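PDB 2QIB: tetR-family transcriptional regulator from Streptomyces coelicolor A3, which probably binds operator DNA through an N-terminal helix-turn-helix domain and regulates transcription, as TetR-family repressors generally do. Local coordinates for residues 87-92 with 178-183; 93-98 with 162-167. All blocks are in the same frame, centred on the assembly; numbering follows the deposited sequence.

Contact 1. Residues 87-92 with 178-183; sequences RLLRVM and LETQLV
The carboxylate of Glu-179 is the flat group that takes part here, packing beside the backbone of Met-92 with Glu-179 CD and OE2 each 4.0 Å from Met-92 O. Its two oxygens have different partners. OE1 accepts a hydrogen from a water at 2.9 Å, and the same water donates to Leu-89 O, also at 2.9 Å, so that one molecule ties the two helices together; OE2 forms a salt bridge with Arg-175. Two-ended holding of this kind should limit rotation of the carboxylate, and the positive partner probably favours its ionised form.

Apart from the water bridge the segments meet by van der Waals packing, mostly of apolar groups. Val-183 is the centre of the contact: with CG2 anti to its own carbonyl carbon, that methyl lies 3.8 Å from Leu-89 N and 3.9 Å from Leu-88 CG. The side chains of Leu-88 and Val-183 lie alongside each other, pointing opposite ways, whereas Leu-89 crosses Glu-179 at about a right angle, its CD1 coming within 3.9 Å of Glu-179 CB. Met-92, a selenomethionine, starts toward the partner helix, and a bend at chi2 (-63°) puts Met-92 SE 4.0 Å from Leu-182 CD1. Trp-156 of helix 147-168 touches both Leu-88 and Met-92.

The segment axes approach to 9.1 Å with 139° between their directions, which identifies a roughly antiparallel helix pair within the all-helical C-terminal domain of the TetR fold.

Contact 2. Residues 93-98 with 162-167; sequences GRYFDF and STALLW
The edge-to-face pair of Phe-96 and Trp-167 belongs to the buried helical core of the TetR-type C-terminal domain, where segments 93-98 and 162-167 run in broadly the same direction, 44° apart. Phe-96 presents its edge to one face of the indole: the centroid of its ring lies 5.3 Å from that of the six-membered indole ring, with the planes at 66°. Phe-96 CD2 stands above the rim of the indole and comes 3.8 Å from Trp-167 CE3. With CG anti to the backbone N (chi1 170°), Trp-167 starts its ring system on the course that meets this edge.

Ala-164 CB packs mainly on the phenol end of Tyr-95, 3.3 Å from Tyr-95 OH, and only distantly on Phe-96, 4.5 Å from Phe-96 CZ, while Thr-163 CG2 lies at the edge of the Phe-96 ring, 4.3 Å from CZ. An alanine at Trp-167 would retain CB near Phe-96 CE2 but would probably leave the phenyl edge without its aromatic face and open a gap in the core.

The two buried hydroxyls find partners within helix 147-168, Tyr-95 OH at Ala-160 O and Thr-163 OG1 at Leu-159 O. Tyr-95 thus adds a polar link between the helices just before segment 162-167, while cohesion across the segments themselves rests on dispersion and on the electrostatics of a ring edge meeting a pi face.

Contacts 1 and 2 have centres 10 Å apart and share helix 84-101, which packs against two helices along this length: contact 1 is its meeting with helix 175-194, contact 2 that with helix 147-168. Along the chain the order is 87-92, 93-98, 162-167, 178-183, so contact 2 falls between the two halves of contact 1. They meet directly, for instance where Leu-182 CD1 lies 3.8 Å from Phe-96 CE1, making one continuous core. Helices 147-168 and 175-194 also reach the second subunit, consistent with the dimer-forming role of the corresponding pair in TetR relatives. A bound hexaethylene glycol, probably from crystallisation, approaches Leu-88 and Tyr-95 and may mark a ligand pocket beside this core.

Contact 1. Residues 87-92 with 178-183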
loop_
_atom_site.group_PDB
_atom_site.type_symbol
_atom_site.label_atom_id
_atom_site.label_comp_id
_atom_site.label_asym_id
_atom_site.label_seq_id
_atom_site.Cartn_x
_atom_site.Cartn_y
_atom_site.Cartn_z
ATOM N N ARG A 87 -4.775 13.208 -17.798
ATOM C CA ARG A 87 -3.831 12.165 -18.217
ATOM C C ARG A 87 -3.870 11.038 -17.198
ATOM O O ARG A 87 -3.957 9.847 -17.548
ATOM C CB ARG A 87 -2.411 12.710 -18.220
ATOM C CG ARG A 87 -2.211 14.004 -19.057
ATOM C CD ARG A 87 -0.739 14.377 -19.072
ATOM N NE ARG A 87 -0.562 15.768 -19.493
ATOM C CZ ARG A 87 0.617 16.383 -19.495
ATOM N NH1 ARG A 87 1.716 15.733 -19.125
ATOM N NH2 ARG A 87 0.697 17.646 -19.900
ATOM N N LEU A 88 -3.743 11.407 -15.922
ATOM C CA LEU A 88 -3.784 10.373 -14.872
ATOM C C LEU A 88 -5.118 9.610 -14.868
ATOM O O LEU A 88 -5.129 8.375 -14.695
ATOM C CB LEU A 88 -3.484 10.984 -13.502
ATOM C CG LEU A 88 -3.409 9.985 -12.329
ATOM C CD1 LEU A 88 -2.322 8.923 -12.555
ATOM C CD2 LEU A 88 -3.096 10.775 -11.053
ATOM N N LEU A 89 -6.233 10.315 -15.067
ATOM C CA LEU A 89 -7.534 9.647 -15.111
ATOM C C LEU A 89 -7.561 8.613 -16.230
ATOM O O LEU A 89 -8.073 7.507 -16.038
ATOM C CB LEU A 89 -8.685 10.658 -15.275
ATOM C CG LEU A 89 -10.082 10.038 -15.171
ATOM C CD1 LEU A 89 -10.283 9.289 -13.830
ATOM C CD2 LEU A 89 -11.163 11.118 -15.396
ATOM N N ARG A 90 -6.993 8.953 -17.391
ATOM C CA ARG A 90 -6.961 7.984 -18.506
ATOM C C ARG A 90 -6.175 6.723 -18.145
ATOM O O ARG A 90 -6.603 5.575 -18.410
ATOM C CB ARG A 90 -6.417 8.635 -19.783
ATOM C CG ARG A 90 -7.485 9.551 -20.381
ATOM C CD ARG A 90 -7.069 10.106 -21.751
ATOM N NE ARG A 90 -5.993 11.087 -21.649
ATOM C CZ ARG A 90 -6.159 12.396 -21.456
ATOM N NH1 ARG A 90 -7.378 12.923 -21.293
ATOM N NH2 ARG A 90 -5.087 13.170 -21.391
ATOM N N VAL A 91 -5.013 6.938 -17.514
ATOM C CA VAL A 91 -4.223 5.790 -17.066
ATOM C C VAL A 91 -5.012 4.997 -15.994
ATOM O O VAL A 91 -5.010 3.758 -15.989
ATOM C CB VAL A 91 -2.876 6.224 -16.467
ATOM C CG1 VAL A 91 -2.120 4.978 -15.936
ATOM C CG2 VAL A 91 -2.043 6.958 -17.514
HETATM N N MSE A 92 -5.664 5.686 -15.061
HETATM C CA MSE A 92 -6.477 4.956 -14.052
HETATM C C MSE A 92 -7.561 4.060 -14.696
HETATM O O MSE A 92 -7.833 2.978 -14.204
HETATM C CB MSE A 92 -7.124 5.909 -13.045
HETATM C CG MSE A 92 -6.143 6.644 -12.118
HETATM SE SE MSE A 92 -5.184 5.363 -10.985
HETATM C CE MSE A 92 -3.629 5.007 -12.141
ATOM N N LEU A 178 -13.793 5.402 -8.033
ATOM C CA LEU A 178 -12.441 5.144 -7.464
ATOM C C LEU A 178 -11.308 5.719 -8.334
ATOM O O LEU A 178 -10.261 6.155 -7.819
ATOM C CB LEU A 178 -12.263 3.669 -7.171
ATOM C CG LEU A 178 -13.185 3.206 -6.013
ATOM C CD1 LEU A 178 -12.918 1.703 -5.734
ATOM C CD2 LEU A 178 -13.133 4.010 -4.678
ATOM N N GLU A 179 -11.509 5.658 -9.649
ATOM C CA GLU A 179 -10.545 6.215 -10.592
ATOM C C GLU A 179 -10.432 7.717 -10.324
ATOM O O GLU A 179 -9.305 8.210 -10.131
ATOM C CB GLU A 179 -10.987 5.952 -12.043
ATOM C CG GLU A 179 -10.871 4.460 -12.421
ATOM C CD GLU A 179 -11.611 4.159 -13.693
ATOM O OE1 GLU A 179 -11.966 5.094 -14.422
ATOM O OE2 GLU A 179 -11.861 2.988 -13.944
ATOM N N THR A 180 -11.577 8.429 -10.263
ATOM C CA THR A 180 -11.573 9.877 -9.964
ATOM C C THR A 180 -11.010 10.141 -8.578
ATOM O O THR A 180 -10.219 11.082 -8.366
ATOM C CB THR A 180 -12.995 10.456 -10.121
ATOM O OG1 THR A 180 -13.266 10.480 -11.538
ATOM C CG2 THR A 180 -13.061 11.869 -9.583
ATOM N N GLN A 181 -11.421 9.309 -7.630
ATOM C CA GLN A 181 -10.895 9.421 -6.261
ATOM C C GLN A 181 -9.378 9.344 -6.200
ATOM O O GLN A 181 -8.758 10.170 -5.513
ATOM C CB GLN A 181 -11.500 8.328 -5.403
ATOM C CG GLN A 181 -11.069 8.416 -3.887
ATOM C CD GLN A 181 -12.048 7.719 -3.001
ATOM O OE1 GLN A 181 -13.159 8.218 -2.809
ATOM N NE2 GLN A 181 -11.633 6.603 -2.386
ATOM N N LEU A 182 -8.777 8.403 -6.922
ATOM C CA LEU A 182 -7.311 8.266 -6.900
ATOM C C LEU A 182 -6.605 9.503 -7.514
ATOM O O LEU A 182 -5.526 9.915 -7.023
ATOM C CB LEU A 182 -6.868 6.997 -7.627
ATOM C CG LEU A 182 -7.050 5.783 -6.704
ATOM C CD1 LEU A 182 -6.935 4.509 -7.517
ATOM C CD2 LEU A 182 -6.059 5.747 -5.477
ATOM N N VAL A 183 -7.217 10.087 -8.547
ATOM C CA VAL A 183 -6.688 11.322 -9.133
ATOM C C VAL A 183 -6.754 12.474 -8.119
ATOM O O VAL A 183 -5.734 13.163 -7.881
ATOM C CB VAL A 183 -7.411 11.696 -10.453
ATOM C CG1 VAL A 183 -6.859 13.045 -10.994
ATOM C CG2 VAL A 183 -7.202 10.561 -11.445
HETATM O O HOH W 1 -10.834 6.643 -16.555
#

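Contact 2. Residues 93-98 with 162-167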
loop_
_atom_site.group_PDB
_atom_site.type_symbol
_atom_site.label_atom_id
_atom_site.label_comp_id
_atom_site.label_asym_id
_atom_site.label_seq_id
_atom_site.Cartn_x
_atom_site.Cartn_y
_atom_site.Cartn_z
ATOM N N GLY A 93 -8.166 4.513 -15.797
ATOM C CA GLY A 93 -9.144 3.662 -16.532
ATOM C C GLY A 93 -8.504 2.368 -16.990
ATOM O O GLY A 93 -9.077 1.280 -16.831
ATOM N N ARG A 94 -7.329 2.489 -17.596
ATOM C CA ARG A 94 -6.597 1.306 -18.080
ATOM C C ARG A 94 -6.127 0.406 -16.915
ATOM O O ARG A 94 -6.162 -0.835 -17.016
ATOM C CB ARG A 94 -5.420 1.742 -18.941
ATOM C CG ARG A 94 -5.888 2.428 -20.276
ATOM C CD ARG A 94 -4.762 2.445 -21.317
ATOM N NE ARG A 94 -3.655 3.313 -20.921
ATOM C CZ ARG A 94 -3.591 4.634 -21.123
ATOM N NH1 ARG A 94 -4.605 5.328 -21.679
ATOM N NH2 ARG A 94 -2.508 5.276 -20.738
ATOM N N TYR A 95 -5.730 1.046 -15.814
ATOM C CA TYR A 95 -5.316 0.340 -14.618
ATOM C C TYR A 95 -6.463 -0.494 -14.053
ATOM O O TYR A 95 -6.313 -1.701 -13.852
ATOM C CB TYR A 95 -4.756 1.336 -13.596
ATOM C CG TYR A 95 -4.495 0.747 -12.213
ATOM C CD1 TYR A 95 -3.667 -0.376 -12.041
ATOM C CD2 TYR A 95 -5.053 1.339 -11.070
ATOM C CE1 TYR A 95 -3.385 -0.877 -10.736
ATOM C CE2 TYR A 95 -4.779 0.852 -9.774
ATOM C CZ TYR A 95 -3.960 -0.263 -9.616
ATOM O OH TYR A 95 -3.665 -0.768 -8.373
ATOM N N PHE A 96 -7.649 0.104 -13.895
ATOM C CA PHE A 96 -8.796 -0.670 -13.429
ATOM C C PHE A 96 -9.270 -1.733 -14.425
ATOM O O PHE A 96 -9.738 -2.806 -14.014
ATOM C CB PHE A 96 -9.932 0.255 -12.978
ATOM C CG PHE A 96 -9.745 0.735 -11.529
ATOM C CD1 PHE A 96 -8.844 1.753 -11.231
ATOM C CD2 PHE A 96 -10.450 0.143 -10.506
ATOM C CE1 PHE A 96 -8.654 2.182 -9.913
ATOM C CE2 PHE A 96 -10.272 0.556 -9.151
ATOM C CZ PHE A 96 -9.384 1.584 -8.869
ATOM N N ASP A 97 -9.129 -1.445 -15.718
ATOM C CA ASP A 97 -9.448 -2.466 -16.757
ATOM C C ASP A 97 -8.548 -3.674 -16.481
ATOM O O ASP A 97 -9.009 -4.828 -16.439
ATOM C CB ASP A 97 -9.094 -1.920 -18.150
ATOM C CG ASP A 97 -10.140 -0.958 -18.708
ATOM O OD1 ASP A 97 -11.240 -0.804 -18.121
ATOM O OD2 ASP A 97 -9.831 -0.335 -19.759
ATOM N N PHE A 98 -7.265 -3.400 -16.291
ATOM C CA PHE A 98 -6.293 -4.472 -16.031
ATOM C C PHE A 98 -6.651 -5.274 -14.793
ATOM O O PHE A 98 -6.658 -6.506 -14.797
ATOM C CB PHE A 98 -4.886 -3.883 -15.877
ATOM C CG PHE A 98 -3.825 -4.941 -15.654
ATOM C CD1 PHE A 98 -3.169 -5.526 -16.746
ATOM C CD2 PHE A 98 -3.507 -5.353 -14.367
ATOM C CE1 PHE A 98 -2.208 -6.522 -16.537
ATOM C CE2 PHE A 98 -2.541 -6.343 -14.143
ATOM C CZ PHE A 98 -1.891 -6.920 -15.216
ATOM N N SER A 162 -3.621 -0.475 -3.025
ATOM C CA SER A 162 -4.569 -0.800 -1.973
ATOM C C SER A 162 -6.013 -0.565 -2.408
ATOM O O SER A 162 -6.907 -1.370 -2.145
ATOM C CB SER A 162 -4.271 0.058 -0.750
ATOM O OG SER A 162 -5.104 -0.365 0.320
ATOM N N THR A 163 -6.228 0.575 -3.056
ATOM C CA THR A 163 -7.554 0.962 -3.518
ATOM C C THR A 163 -8.093 -0.092 -4.489
ATOM O O THR A 163 -9.256 -0.501 -4.371
ATOM C CB THR A 163 -7.540 2.368 -4.137
ATOM O OG1 THR A 163 -7.239 3.330 -3.106
ATOM C CG2 THR A 163 -8.883 2.735 -4.746
ATOM N N ALA A 164 -7.270 -0.516 -5.447
ATOM C CA ALA A 164 -7.725 -1.520 -6.418
ATOM C C ALA A 164 -8.028 -2.857 -5.718
ATOM O O ALA A 164 -9.030 -3.505 -6.014
ATOM C CB ALA A 164 -6.655 -1.726 -7.517
ATOM N N LEU A 165 -7.193 -3.254 -4.759
ATOM C CA LEU A 165 -7.404 -4.522 -4.045
ATOM C C LEU A 165 -8.686 -4.463 -3.201
ATOM O O LEU A 165 -9.498 -5.421 -3.160
ATOM C CB LEU A 165 -6.205 -4.820 -3.129
ATOM C CG LEU A 165 -4.930 -5.203 -3.863
ATOM C CD1 LEU A 165 -3.749 -5.152 -2.889
ATOM C CD2 LEU A 165 -5.107 -6.635 -4.532
ATOM N N LEU A 166 -8.915 -3.314 -2.559
ATOM C CA LEU A 166 -10.107 -3.169 -1.750
ATOM C C LEU A 166 -11.340 -3.132 -2.650
ATOM O O LEU A 166 -12.413 -3.627 -2.258
ATOM C CB LEU A 166 -10.011 -1.903 -0.867
ATOM C CG LEU A 166 -8.952 -2.040 0.247
ATOM C CD1 LEU A 166 -8.529 -0.661 0.805
ATOM C CD2 LEU A 166 -9.479 -2.984 1.393
ATOM N N TRP A 167 -11.189 -2.544 -3.850
ATOM C CA TRP A 167 -12.289 -2.477 -4.827
ATOM C C TRP A 167 -12.730 -3.900 -5.201
ATOM O O TRP A 167 -13.932 -4.229 -5.128
ATOM C CB TRP A 167 -11.907 -1.668 -6.056
ATOM C CG TRP A 167 -12.917 -1.800 -7.159
ATOM C CD1 TRP A 167 -14.217 -1.356 -7.165
ATOM C CD2 TRP A 167 -12.709 -2.472 -8.404
ATOM N NE1 TRP A 167 -14.817 -1.668 -8.393
ATOM C CE2 TRP A 167 -13.909 -2.366 -9.152
ATOM C CE3 TRP A 167 -11.594 -3.107 -8.985
ATOM C CZ2 TRP A 167 -14.029 -2.905 -10.454
ATOM C CZ3 TRP A 167 -11.712 -3.656 -10.270
ATOM C CH2 TRP A 167 -12.913 -3.535 -10.992
#